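Local coordinates for protein ORF10 (Moritella marina, PDB 6RIW) that probably catalyses the chain-elongating condensations of polyunsaturated fatty acid synthesis, this chain being the ketosynthase-chain length factor didomain of a longer synthase protein, at residues M1-V6 / K269-A274; A5-A10 / D277-Y282; A283-G288 / L447-P452; G287-N292 / E312-D317; S323-I328 / P430-V435. All blocks are in the same frame, centred on the assembly; numbering follows the deposited sequence.

Interaction 1: M1-V6 / K269-A274; sequences MENIAV and KRQSDA. With MG (magnesium ion), chain B.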
# COMPACT_ATOMS: atom_id res chain seq x y z
N MET A 1 -7.03 1.00 -27.31
CA MET A 1 -6.75 -0.43 -27.41
C MET A 1 -8.04 -1.26 -27.26
O MET A 1 -9.12 -0.70 -27.09
CB MET A 1 -5.69 -0.84 -26.37
CG MET A 1 -4.31 -0.27 -26.74
SD MET A 1 -2.98 -0.60 -25.55
CE MET A 1 -2.89 1.00 -24.76
N GLU A 2 -7.91 -2.58 -27.37
CA GLU A 2 -9.08 -3.44 -27.50
C GLU A 2 -10.06 -3.30 -26.33
O GLU A 2 -9.66 -3.16 -25.17
CB GLU A 2 -8.64 -4.90 -27.60
CG GLU A 2 -9.77 -5.86 -27.83
CD GLU A 2 -9.32 -7.29 -27.89
OE1 GLU A 2 -8.10 -7.53 -27.74
OE2 GLU A 2 -10.19 -8.17 -28.07
N ASN A 3 -11.36 -3.33 -26.65
CA ASN A 3 -12.41 -3.48 -25.65
C ASN A 3 -12.07 -4.55 -24.61
O ASN A 3 -11.70 -5.68 -24.97
CB ASN A 3 -13.73 -3.88 -26.33
CG ASN A 3 -14.39 -2.71 -27.03
OD1 ASN A 3 -14.05 -1.54 -26.82
ND2 ASN A 3 -15.38 -3.03 -27.86
N ILE A 4 -12.25 -4.21 -23.34
CA ILE A 4 -12.13 -5.17 -22.24
C ILE A 4 -13.54 -5.47 -21.73
O ILE A 4 -14.33 -4.55 -21.48
CB ILE A 4 -11.24 -4.62 -21.10
CG1 ILE A 4 -9.83 -4.32 -21.64
CG2 ILE A 4 -11.21 -5.61 -19.94
CD1 ILE A 4 -9.12 -5.57 -22.21
N ALA A 5 -13.85 -6.76 -21.59
CA ALA A 5 -15.14 -7.20 -21.07
C ALA A 5 -15.01 -7.50 -19.58
O ALA A 5 -14.05 -8.16 -19.16
CB ALA A 5 -15.62 -8.45 -21.80
N VAL A 6 -15.96 -6.99 -18.80
CA VAL A 6 -16.14 -7.41 -17.41
C VAL A 6 -17.03 -8.65 -17.41
O VAL A 6 -18.20 -8.58 -17.80
CB VAL A 6 -16.77 -6.28 -16.58
CG1 VAL A 6 -16.84 -6.70 -15.09
CG2 VAL A 6 -16.01 -4.98 -16.78
N LYS A 269 -11.50 -9.75 -19.20
CA LYS A 269 -10.90 -10.42 -20.34
C LYS A 269 -10.97 -9.50 -21.55
O LYS A 269 -11.81 -8.60 -21.61
CB LYS A 269 -11.60 -11.76 -20.67
CG LYS A 269 -11.34 -12.88 -19.65
CD LYS A 269 -12.30 -14.07 -19.87
CE LYS A 269 -12.01 -14.81 -21.18
NZ LYS A 269 -12.62 -16.19 -21.19
N ARG A 270 -10.05 -9.69 -22.50
CA ARG A 270 -10.20 -9.02 -23.79
C ARG A 270 -11.54 -9.45 -24.40
O ARG A 270 -11.94 -10.61 -24.30
CB ARG A 270 -9.02 -9.37 -24.71
CG ARG A 270 -7.66 -8.82 -24.21
CD ARG A 270 -6.47 -9.26 -25.08
NE ARG A 270 -6.32 -10.70 -25.07
CZ ARG A 270 -5.51 -11.37 -24.26
NH1 ARG A 270 -5.47 -12.70 -24.30
NH2 ARG A 270 -4.73 -10.73 -23.40
N GLN A 271 -12.25 -8.50 -25.01
CA GLN A 271 -13.59 -8.80 -25.50
C GLN A 271 -13.58 -9.94 -26.51
O GLN A 271 -14.49 -10.78 -26.51
CB GLN A 271 -14.23 -7.56 -26.13
CG GLN A 271 -15.73 -7.74 -26.42
CD GLN A 271 -16.23 -6.76 -27.46
OE1 GLN A 271 -15.43 -6.07 -28.09
NE2 GLN A 271 -17.54 -6.68 -27.63
N SER A 272 -12.56 -9.99 -27.37
CA SER A 272 -12.44 -11.10 -28.33
C SER A 272 -12.48 -12.45 -27.63
O SER A 272 -13.17 -13.37 -28.09
CB SER A 272 -11.15 -10.96 -29.14
OG SER A 272 -10.03 -10.90 -28.27
N ASP A 273 -11.75 -12.60 -26.52
CA ASP A 273 -11.74 -13.87 -25.81
C ASP A 273 -13.06 -14.11 -25.09
O ASP A 273 -13.53 -15.26 -25.02
CB ASP A 273 -10.58 -13.91 -24.81
CG ASP A 273 -9.21 -13.82 -25.48
OD1 ASP A 273 -9.12 -14.01 -26.72
OD2 ASP A 273 -8.20 -13.56 -24.77
N ALA A 274 -13.67 -13.05 -24.55
CA ALA A 274 -14.93 -13.22 -23.84
C ALA A 274 -16.04 -13.67 -24.78
O ALA A 274 -16.88 -14.51 -24.41
CB ALA A 274 -15.33 -11.92 -23.13
MG MG B . -10.50 0.69 -25.80
O HOH W 1 -7.10 -9.56 -29.32
O HOH W 2 -10.52 -0.83 -23.94
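E2 and N3 reach from the amino end of the chain to S272 and Q271, where strand 4-12 of the thiolase fold begins beside the end of its antiparallel neighbour 259-270, at the start of helix 271-277. The extended E2 side chain, CG anti to the backbone N (chi1 -176°), crosses that of R270 at about a right angle, with OE1 3.6 Å from R270 CD. Two donors grip its other oxygen: S272 OG meets the syn lone pair of E2 OE2 at 2.7 Å, and S272 N approaches E2 OE2 at 3.1 Å, almost in line with the C-O bond. The amino end of the helix would probably stabilise this buried carboxylate. N3 and Q271 lie side by side and point the same way, their amide planes 53° apart. N3 ND2 donates to Q271 OE1 at 3.0 Å; the acceptor is in the N3 amide plane, whereas the donor stands above the Q271 carbonyl plane. The guanidinium of R270 turns to N216 and D273. A5 and K269 exchange two backbone bonds, and A5 CB touches A274 CB at 3.7 Å. A magnesium ion, shared with K286 O, is bound by M1 O at 2.3 Å.

Interaction 2: A5-A10 / D277-Y282; sequences AVVGIA and DGDHIY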
# COMPACT_ATOMS: atom_id res chain seq x y z
N ALA A 5 -13.85 -6.76 -21.59
CA ALA A 5 -15.14 -7.20 -21.07
C ALA A 5 -15.01 -7.50 -19.58
O ALA A 5 -14.05 -8.16 -19.16
CB ALA A 5 -15.62 -8.45 -21.80
N VAL A 6 -15.96 -6.99 -18.80
CA VAL A 6 -16.14 -7.41 -17.41
C VAL A 6 -17.03 -8.65 -17.41
O VAL A 6 -18.20 -8.58 -17.80
CB VAL A 6 -16.77 -6.28 -16.58
CG1 VAL A 6 -16.84 -6.70 -15.09
CG2 VAL A 6 -16.01 -4.98 -16.78
N VAL A 7 -16.48 -9.77 -16.96
CA VAL A 7 -17.20 -11.05 -17.04
C VAL A 7 -17.54 -11.62 -15.68
O VAL A 7 -18.16 -12.70 -15.62
CB VAL A 7 -16.42 -12.07 -17.89
CG1 VAL A 7 -16.15 -11.49 -19.28
CG2 VAL A 7 -15.08 -12.46 -17.21
N GLY A 8 -17.20 -10.94 -14.60
CA GLY A 8 -17.56 -11.41 -13.27
C GLY A 8 -17.41 -10.27 -12.29
O GLY A 8 -16.52 -9.44 -12.46
N ILE A 9 -18.30 -10.20 -11.29
CA ILE A 9 -18.29 -9.10 -10.31
C ILE A 9 -18.63 -9.67 -8.95
O ILE A 9 -19.46 -10.58 -8.83
CB ILE A 9 -19.30 -7.99 -10.67
CG1 ILE A 9 -19.12 -7.49 -12.10
CG2 ILE A 9 -19.20 -6.82 -9.68
CD1 ILE A 9 -19.94 -6.26 -12.44
N ALA A 10 -18.00 -9.12 -7.91
CA ALA A 10 -18.38 -9.47 -6.55
C ALA A 10 -18.16 -8.27 -5.64
O ALA A 10 -17.32 -7.40 -5.90
CB ALA A 10 -17.62 -10.69 -6.04
N ASP A 277 -15.38 -17.37 -25.83
CA ASP A 277 -15.57 -18.36 -24.78
C ASP A 277 -16.99 -18.38 -24.23
O ASP A 277 -17.28 -19.20 -23.36
CB ASP A 277 -14.57 -18.14 -23.64
CG ASP A 277 -13.11 -18.30 -24.09
OD1 ASP A 277 -12.86 -19.01 -25.07
OD2 ASP A 277 -12.21 -17.69 -23.46
N GLY A 278 -17.88 -17.50 -24.70
CA GLY A 278 -19.26 -17.53 -24.25
C GLY A 278 -19.50 -16.98 -22.86
O GLY A 278 -20.44 -17.41 -22.18
N ASP A 279 -18.66 -16.05 -22.41
CA ASP A 279 -18.82 -15.48 -21.08
C ASP A 279 -20.00 -14.52 -21.03
O ASP A 279 -20.39 -13.93 -22.03
CB ASP A 279 -17.54 -14.75 -20.66
CG ASP A 279 -16.32 -15.65 -20.69
OD1 ASP A 279 -16.43 -16.82 -20.26
OD2 ASP A 279 -15.25 -15.20 -21.15
N HIS A 280 -20.56 -14.35 -19.83
CA HIS A 280 -21.52 -13.29 -19.60
C HIS A 280 -20.77 -11.97 -19.48
O HIS A 280 -19.86 -11.85 -18.65
CB HIS A 280 -22.33 -13.56 -18.33
CG HIS A 280 -23.28 -12.46 -18.00
ND1 HIS A 280 -22.99 -11.48 -17.07
CD2 HIS A 280 -24.51 -12.16 -18.49
CE1 HIS A 280 -24.00 -10.63 -17.00
NE2 HIS A 280 -24.93 -11.02 -17.85
N ILE A 281 -21.12 -10.99 -20.31
CA ILE A 281 -20.48 -9.68 -20.29
C ILE A 281 -21.38 -8.70 -19.55
O ILE A 281 -22.51 -8.45 -19.97
CB ILE A 281 -20.16 -9.20 -21.72
CG1 ILE A 281 -19.20 -10.18 -22.39
CG2 ILE A 281 -19.59 -7.81 -21.71
CD1 ILE A 281 -18.92 -9.87 -23.86
N TYR A 282 -20.87 -8.12 -18.45
CA TYR A 282 -21.63 -7.12 -17.71
C TYR A 282 -21.53 -5.75 -18.37
O TYR A 282 -22.49 -4.96 -18.33
CB TYR A 282 -21.10 -6.99 -16.28
CG TYR A 282 -21.52 -8.09 -15.34
CD1 TYR A 282 -20.76 -9.24 -15.22
CD2 TYR A 282 -22.65 -7.96 -14.56
CE1 TYR A 282 -21.11 -10.24 -14.35
CE2 TYR A 282 -23.02 -8.97 -13.68
CZ TYR A 282 -22.24 -10.10 -13.58
OH TYR A 282 -22.59 -11.10 -12.71
O HOH W 3 -18.86 -14.91 -17.43
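Y282 packs across V6, V7, G8 and I9 of strand 4-12 in the thiolase fold, at a classic beta bulge where V7 and G8 both face V267. Its loop leaves helix 271-277 through a Schellman motif at G278.

Contacts of the aromatic ring dominate. I9 CG1 lies over the centre of one face of the Y282 ring, 4.0 Å from the centroid and 12° off the normal, a CH-pi contact, and I9 CD1 comes within 3.8 Å of Y282 CG. H280 of the same loop sets CE1 over the centre of the opposite face, while V6 O lies at the ring edge, in plane. Beyond the ring, Y282 OH is hydrogen-bonded to D103, whose carboxylate also takes I9 N. An alanine here would probably open a gap between I9 and the H280 imidazole, free that imidazole to turn and leave D103 without one of its partners.

Aliphatic packing continues along the loop. V7 CG1, beside its backbone N (chi1 -57°), meets D279 CB at 3.8 Å; the D279 carboxylate turns to Y106 and K269. I281 rests on A5, its CG1 and CG2 each 4.0 Å from A5 CB.

Polar backbone contacts are few. Y282 N donates to V6 O at 2.8 Å, nearly along the C=O axis. V7 CA makes a C-H...O contact of 3.2 Å with H280 O. A water bridges the two segments, donating to V7 O at 2.9 Å and accepting a bond from H280 N.

Interaction 3: A283-G288 / L447-P452; sequences AIIKGG and LVLQQP. With MG (magnesium ion), chain B.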
# COMPACT_ATOMS: atom_id res chain seq x y z
N ALA A 283 -20.37 -5.43 -18.92
CA ALA A 283 -20.14 -4.11 -19.49
C ALA A 283 -18.82 -4.17 -20.23
O ALA A 283 -18.04 -5.12 -20.06
CB ALA A 283 -20.12 -3.02 -18.41
N ILE A 284 -18.59 -3.16 -21.05
CA ILE A 284 -17.35 -3.00 -21.80
C ILE A 284 -16.59 -1.82 -21.20
O ILE A 284 -17.16 -0.74 -20.99
CB ILE A 284 -17.62 -2.76 -23.30
CG1 ILE A 284 -18.36 -3.96 -23.93
CG2 ILE A 284 -16.32 -2.38 -24.02
CD1 ILE A 284 -17.50 -5.17 -24.27
N ILE A 285 -15.31 -2.04 -20.88
CA ILE A 285 -14.42 -0.94 -20.54
C ILE A 285 -13.84 -0.44 -21.86
O ILE A 285 -13.06 -1.14 -22.52
CB ILE A 285 -13.33 -1.36 -19.56
CG1 ILE A 285 -13.96 -1.88 -18.25
CG2 ILE A 285 -12.41 -0.18 -19.26
CD1 ILE A 285 -12.98 -2.55 -17.31
N LYS A 286 -14.27 0.75 -22.28
CA LYS A 286 -13.90 1.29 -23.58
C LYS A 286 -12.54 1.95 -23.53
O LYS A 286 -11.81 1.95 -24.54
CB LYS A 286 -14.96 2.29 -24.04
CG LYS A 286 -14.92 2.63 -25.54
CD LYS A 286 -15.38 1.45 -26.41
CE LYS A 286 -15.14 1.73 -27.89
NZ LYS A 286 -13.74 2.27 -28.13
N GLY A 287 -12.18 2.50 -22.38
CA GLY A 287 -10.89 3.13 -22.22
C GLY A 287 -10.83 3.81 -20.87
O GLY A 287 -11.74 3.70 -20.05
N GLY A 288 -9.73 4.52 -20.66
CA GLY A 288 -9.60 5.29 -19.44
C GLY A 288 -8.17 5.77 -19.30
O GLY A 288 -7.32 5.51 -20.16
N LEU A 447 -12.66 6.17 -15.96
CA LEU A 447 -12.88 5.03 -16.84
C LEU A 447 -14.13 5.30 -17.67
O LEU A 447 -15.11 5.85 -17.16
CB LEU A 447 -13.05 3.74 -16.05
CG LEU A 447 -11.83 3.27 -15.26
CD1 LEU A 447 -12.18 2.03 -14.45
CD2 LEU A 447 -10.66 3.01 -16.21
N VAL A 448 -14.08 4.92 -18.94
CA VAL A 448 -15.20 5.07 -19.87
C VAL A 448 -15.79 3.68 -20.10
O VAL A 448 -15.09 2.77 -20.57
CB VAL A 448 -14.76 5.73 -21.18
CG1 VAL A 448 -15.99 5.99 -22.07
CG2 VAL A 448 -14.02 7.01 -20.88
N LEU A 449 -17.06 3.51 -19.74
CA LEU A 449 -17.74 2.23 -19.81
C LEU A 449 -18.92 2.31 -20.78
O LEU A 449 -19.58 3.35 -20.90
CB LEU A 449 -18.26 1.80 -18.44
CG LEU A 449 -17.34 2.03 -17.25
CD1 LEU A 449 -18.08 1.66 -15.96
CD2 LEU A 449 -16.10 1.16 -17.44
N GLN A 450 -19.20 1.18 -21.43
CA GLN A 450 -20.34 1.10 -22.34
C GLN A 450 -21.13 -0.17 -22.06
O GLN A 450 -20.62 -1.14 -21.49
CB GLN A 450 -19.88 1.14 -23.80
CG GLN A 450 -19.37 2.52 -24.21
CD GLN A 450 -18.99 2.59 -25.69
OE1 GLN A 450 -18.70 1.58 -26.33
NE2 GLN A 450 -18.99 3.80 -26.23
N GLN A 451 -22.39 -0.16 -22.50
CA GLN A 451 -23.25 -1.31 -22.30
C GLN A 451 -22.63 -2.55 -22.94
O GLN A 451 -21.83 -2.45 -23.88
CB GLN A 451 -24.64 -1.04 -22.91
CG GLN A 451 -24.63 -0.75 -24.40
CD GLN A 451 -26.02 -0.43 -24.92
OE1 GLN A 451 -26.30 0.72 -25.28
NE2 GLN A 451 -26.90 -1.42 -24.93
N PRO A 452 -22.95 -3.74 -22.42
CA PRO A 452 -22.34 -4.95 -22.96
C PRO A 452 -22.79 -5.21 -24.39
O PRO A 452 -23.91 -4.87 -24.78
CB PRO A 452 -22.84 -6.06 -22.03
CG PRO A 452 -24.07 -5.50 -21.40
CD PRO A 452 -23.85 -4.03 -21.29
MG MG B . -10.50 0.69 -25.80
O HOH W 2 -10.52 -0.83 -23.94
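Q450 lies against I284 and K286 where strand 443-450 runs antiparallel beside strand 283-292. Its backbone forms the hydrogen-bonded pair with I284: I284 N donates to Q450 O at 2.9 Å, almost straight at 176°, and Q450 N returns a bond of 2.8 Å to I284 O. The Q450 side chain, extended beyond CG, crosses that of K286, whose CD comes 3.3 Å from Q450 OE1. A bend at chi2 of K286 (70°) puts CD there, and the lysine continues past the glutamine until NZ bonds to A318 O.

I284 is the second large contributor. Besides its pairing, its CG1 rests 3.8 Å from Q451 O as the chain leaves the strand. On the other face of the strands, I285 and L449 lie side by side, I285 CG1 touching L449 CD2, and L449 and L447 meet helix 374-387. V448, on the I284 face, packs on Y315 and A318 of helix 304-318.

V448 is the third large contributor, chiefly through backbone bonds. V448 O takes K286 N at 2.8 Å and, weakly, G287 N at 3.4 Å, and V448 N donates to G287 O. Next to it G288 CA comes 4.1 Å from L447 CD2; a side chain on this glycine would run into that methyl. K286 and G287 thus both face V448, a classic beta bulge, and beside it K286 O binds magnesium at 2.2 Å, joining M1 O in the metal site where strand 283-292 of the thiolase fold also pairs with strand 4-12.

Interaction 4: G287-N292 / E312-D317; sequences GGALSN and ERAYAD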
# COMPACT_ATOMS: atom_id res chain seq x y z
N GLY A 287 -12.18 2.50 -22.38
CA GLY A 287 -10.89 3.13 -22.22
C GLY A 287 -10.83 3.81 -20.87
O GLY A 287 -11.74 3.70 -20.05
N GLY A 288 -9.73 4.52 -20.66
CA GLY A 288 -9.60 5.29 -19.44
C GLY A 288 -8.17 5.77 -19.30
O GLY A 288 -7.32 5.51 -20.16
N ALA A 289 -7.93 6.47 -18.20
CA ALA A 289 -6.63 7.10 -18.02
C ALA A 289 -6.37 7.37 -16.56
O ALA A 289 -7.29 7.45 -15.73
CB ALA A 289 -6.52 8.41 -18.80
N LEU A 290 -5.10 7.56 -16.26
CA LEU A 290 -4.63 7.99 -14.96
C LEU A 290 -3.89 9.31 -15.11
O LEU A 290 -3.41 9.67 -16.20
CB LEU A 290 -3.70 6.93 -14.35
CG LEU A 290 -4.15 5.50 -14.59
CD1 LEU A 290 -3.00 4.52 -14.33
CD2 LEU A 290 -5.39 5.17 -13.73
N SER A 291 -3.82 10.06 -14.02
CA SER A 291 -3.03 11.27 -14.01
C SER A 291 -2.77 11.66 -12.56
O SER A 291 -3.48 11.23 -11.65
CB SER A 291 -3.73 12.41 -14.75
OG SER A 291 -4.66 13.08 -13.89
N ASN A 292 -1.74 12.47 -12.37
CA ASN A 292 -1.51 13.14 -11.10
C ASN A 292 -1.71 14.64 -11.26
O ASN A 292 -1.42 15.20 -12.32
CB ASN A 292 -0.12 12.86 -10.58
CG ASN A 292 -0.02 13.18 -9.14
OD1 ASN A 292 0.39 14.28 -8.76
ND2 ASN A 292 -0.46 12.25 -8.30
N GLU A 312 -9.48 14.40 -20.43
CA GLU A 312 -8.95 14.48 -21.79
C GLU A 312 -8.27 13.18 -22.18
O GLU A 312 -8.56 12.61 -23.23
CB GLU A 312 -7.99 15.66 -21.91
CG GLU A 312 -8.67 17.01 -21.75
CD GLU A 312 -7.70 18.14 -21.52
OE1 GLU A 312 -6.50 17.87 -21.28
OE2 GLU A 312 -8.13 19.32 -21.59
N ARG A 313 -7.39 12.68 -21.29
CA ARG A 313 -6.65 11.45 -21.59
C ARG A 313 -7.57 10.25 -21.70
O ARG A 313 -7.31 9.35 -22.50
CB ARG A 313 -5.59 11.20 -20.50
CG ARG A 313 -4.43 12.18 -20.51
CD ARG A 313 -3.42 11.82 -19.41
NE ARG A 313 -2.20 12.61 -19.47
CZ ARG A 313 -1.32 12.67 -18.48
NH1 ARG A 313 -1.55 11.99 -17.35
NH2 ARG A 313 -0.22 13.41 -18.59
N ALA A 314 -8.67 10.22 -20.93
CA ALA A 314 -9.54 9.04 -20.92
C ALA A 314 -10.36 8.93 -22.20
O ALA A 314 -10.49 7.84 -22.76
CB ALA A 314 -10.47 9.08 -19.70
N TYR A 315 -10.96 10.04 -22.64
CA TYR A 315 -11.79 9.95 -23.84
C TYR A 315 -10.94 9.80 -25.10
O TYR A 315 -11.35 9.13 -26.05
CB TYR A 315 -12.75 11.15 -23.91
CG TYR A 315 -13.80 10.93 -22.85
CD1 TYR A 315 -14.86 10.05 -23.07
CD2 TYR A 315 -13.67 11.51 -21.59
CE1 TYR A 315 -15.78 9.78 -22.09
CE2 TYR A 315 -14.60 11.25 -20.59
CZ TYR A 315 -15.65 10.38 -20.84
OH TYR A 315 -16.56 10.11 -19.85
N ALA A 316 -9.73 10.36 -25.09
CA ALA A 316 -8.78 10.03 -26.15
C ALA A 316 -8.43 8.54 -26.14
O ALA A 316 -8.40 7.89 -27.19
CB ALA A 316 -7.51 10.87 -25.99
N ASP A 317 -8.18 7.98 -24.95
CA ASP A 317 -7.83 6.56 -24.89
C ASP A 317 -8.99 5.69 -25.34
O ASP A 317 -8.79 4.67 -26.02
CB ASP A 317 -7.41 6.15 -23.48
CG ASP A 317 -7.07 4.67 -23.37
OD1 ASP A 317 -5.95 4.27 -23.78
OD2 ASP A 317 -7.93 3.88 -22.90
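D317 and R313 of helix 304-318 reach down to the backbone of strand 283-292, one turn apart. Two hydrogen bonds do the polar work. D317, CG anti to the backbone N (chi1 178°), accepts G288 N on OD2 at 2.9 Å, on the anti side and 29° out of the carboxylate plane. The same OD2 lies 3.1 Å from G287 CA, where a CB on this glycine would clash with it. R313, extended from CG to NE, donates from NH1 to a lone pair of L290 O at 3.2 Å, the oxygen lying in the guanidinium plane. An alanine at D317 would probably open a gap over G287 and leave G288 N without this acceptor.

Between the two bonds the packing is apolar and close. A289 CB meets R313 CB at 3.4 Å and A314 CB at 4.1 Å, and A314 CB also rests on G288 CA. Farther on, S291 CB touches R313 NH1.

Helix and strand segments run at 150° to each other, their axes 5.8 Å apart at the closest. L290 points away to helix 198-211, Y315 turns to H446 of strand 443-450, and R313 NH2 bonds to S656 in the second ketosynthase-like region of the chain.

Interaction 5: S323-I328 / P430-V435; sequences STVDYI and PRTAGV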
# COMPACT_ATOMS: atom_id res chain seq x y z
N SER A 323 -19.34 13.96 -26.07
CA SER A 323 -20.75 14.27 -26.29
C SER A 323 -21.67 13.10 -26.01
O SER A 323 -22.86 13.30 -25.76
CB SER A 323 -21.00 14.71 -27.74
OG SER A 323 -20.02 15.63 -28.17
N THR A 324 -21.15 11.88 -26.08
CA THR A 324 -21.99 10.69 -25.99
C THR A 324 -22.15 10.17 -24.56
O THR A 324 -22.92 9.23 -24.35
CB THR A 324 -21.41 9.59 -26.89
OG1 THR A 324 -20.13 9.19 -26.38
CG2 THR A 324 -21.22 10.13 -28.31
N VAL A 325 -21.47 10.76 -23.58
CA VAL A 325 -21.53 10.27 -22.21
C VAL A 325 -22.86 10.65 -21.58
O VAL A 325 -23.22 11.83 -21.51
CB VAL A 325 -20.37 10.82 -21.38
CG1 VAL A 325 -20.44 10.24 -19.97
CG2 VAL A 325 -19.06 10.51 -22.05
N ASP A 326 -23.58 9.66 -21.07
CA ASP A 326 -24.92 9.87 -20.52
C ASP A 326 -24.94 10.07 -19.02
O ASP A 326 -25.82 10.76 -18.50
CB ASP A 326 -25.82 8.68 -20.86
CG ASP A 326 -25.86 8.38 -22.34
OD1 ASP A 326 -26.11 9.32 -23.12
OD2 ASP A 326 -25.63 7.22 -22.72
N TYR A 327 -24.00 9.45 -18.30
CA TYR A 327 -24.04 9.41 -16.85
C TYR A 327 -22.60 9.32 -16.36
O TYR A 327 -21.79 8.63 -16.98
CB TYR A 327 -24.84 8.21 -16.33
CG TYR A 327 -24.74 8.04 -14.83
CD1 TYR A 327 -25.47 8.86 -13.97
CD2 TYR A 327 -23.91 7.07 -14.26
CE1 TYR A 327 -25.38 8.73 -12.60
CE2 TYR A 327 -23.82 6.93 -12.89
CZ TYR A 327 -24.55 7.75 -12.06
OH TYR A 327 -24.46 7.62 -10.68
N ILE A 328 -22.29 10.00 -15.26
CA ILE A 328 -20.98 9.89 -14.63
C ILE A 328 -21.16 9.56 -13.16
O ILE A 328 -21.86 10.28 -12.43
CB ILE A 328 -20.16 11.18 -14.77
CG1 ILE A 328 -19.89 11.49 -16.24
CG2 ILE A 328 -18.85 11.07 -13.99
CD1 ILE A 328 -19.40 12.87 -16.45
N PRO A 430 -24.17 3.61 -28.25
CA PRO A 430 -24.15 2.78 -27.04
C PRO A 430 -24.40 3.62 -25.79
O PRO A 430 -23.95 4.76 -25.70
CB PRO A 430 -22.73 2.17 -27.04
CG PRO A 430 -22.06 2.64 -28.32
CD PRO A 430 -22.82 3.86 -28.78
N ARG A 431 -25.14 3.05 -24.84
CA ARG A 431 -25.20 3.63 -23.51
C ARG A 431 -23.78 3.75 -22.97
O ARG A 431 -23.01 2.79 -23.01
CB ARG A 431 -26.05 2.77 -22.58
CG ARG A 431 -27.55 2.88 -22.83
CD ARG A 431 -28.34 2.24 -21.71
NE ARG A 431 -28.12 0.80 -21.68
CZ ARG A 431 -29.10 -0.11 -21.70
NH1 ARG A 431 -30.37 0.27 -21.75
NH2 ARG A 431 -28.79 -1.40 -21.68
N THR A 432 -23.43 4.94 -22.46
CA THR A 432 -22.06 5.25 -22.09
C THR A 432 -22.02 5.96 -20.75
O THR A 432 -22.77 6.91 -20.51
CB THR A 432 -21.40 6.10 -23.18
OG1 THR A 432 -21.48 5.40 -24.43
CG2 THR A 432 -19.94 6.36 -22.86
N ALA A 433 -21.13 5.49 -19.86
CA ALA A 433 -20.97 6.06 -18.54
C ALA A 433 -19.50 6.33 -18.26
O ALA A 433 -18.62 5.61 -18.75
CB ALA A 433 -21.54 5.13 -17.46
N GLY A 434 -19.23 7.36 -17.47
CA GLY A 434 -17.91 7.60 -16.92
C GLY A 434 -17.89 7.25 -15.45
O GLY A 434 -18.92 7.30 -14.77
N VAL A 435 -16.72 6.87 -14.94
CA VAL A 435 -16.51 6.73 -13.50
C VAL A 435 -15.25 7.49 -13.14
O VAL A 435 -14.19 7.27 -13.75
CB VAL A 435 -16.39 5.26 -13.06
CG1 VAL A 435 -16.19 5.18 -11.54
CG2 VAL A 435 -17.60 4.46 -13.46
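Y327 and I328 pair in parallel with A433 and G434, a strand-to-strand contact between strands 327-329 and 432-439 of the ketosynthase sheet, extended on its amino side by bonds between D326 and T432. In the paired part G434 N donates to Y327 O at 2.9 Å, and the same oxygen lies 3.1 Å from A433 CA in a C-H...O contact. A433 CB sits at the edge of the Y327 ring, near its plane. I328 CA in turn approaches G434 O at 3.3 Å, and the I328 side chain packs on M346 and F350 of helix 336-350.

Strands 327-329 and 432-439 are adjacent in the five-stranded thiolase-type sheet, whose order here is 358-360, 327-329, 432-439, 443-450, 283-292. Only strand 443-450 runs against the others, as in the fold generally.

Ahead of the pairing, D326 and T432 exchange two bonds. D326 N donates to T432 O at 2.9 Å, while T432 N donates back to D326 OD2 at 3.2 Å, meeting it on the anti side and 31° out of the carboxylate plane. D326 CG lies beside its own backbone N (chi1 -54°), and the backbone N and the carboxylate of D326 both bond to T432. OD2 also takes W419 and a salt bridge from K429, which would probably favour its charged form. T432 OG1 turns back to P430 O at 2.9 Å, standing above that carbonyl plane, and T432 CB lies 3.7 Å from T324 O. V325 CG1 lies 4.0 Å from G434 N.

How the interactions relate
All five contacts lie in the first ketosynthase region and reach the same run of strands. Strand 4-12 carries interactions 1 and 2, whose centres are about 10 Å apart; salt bridges of K269 to D277 and D279 link the two. Strand 283-292, its neighbour, carries interactions 3 and 4, and strand 443-450 leads on to interaction 5, its centre about 9 Å from that of interaction 3. The centres of interactions 2 and 4 are farthest apart, about 23 Å. Along the chain interactions 1 and 2 close first; interaction 5 is nested within the loop closed by interaction 3. One magnesium ion joins interactions 1 and 3, pinning the amino terminus to the later strand.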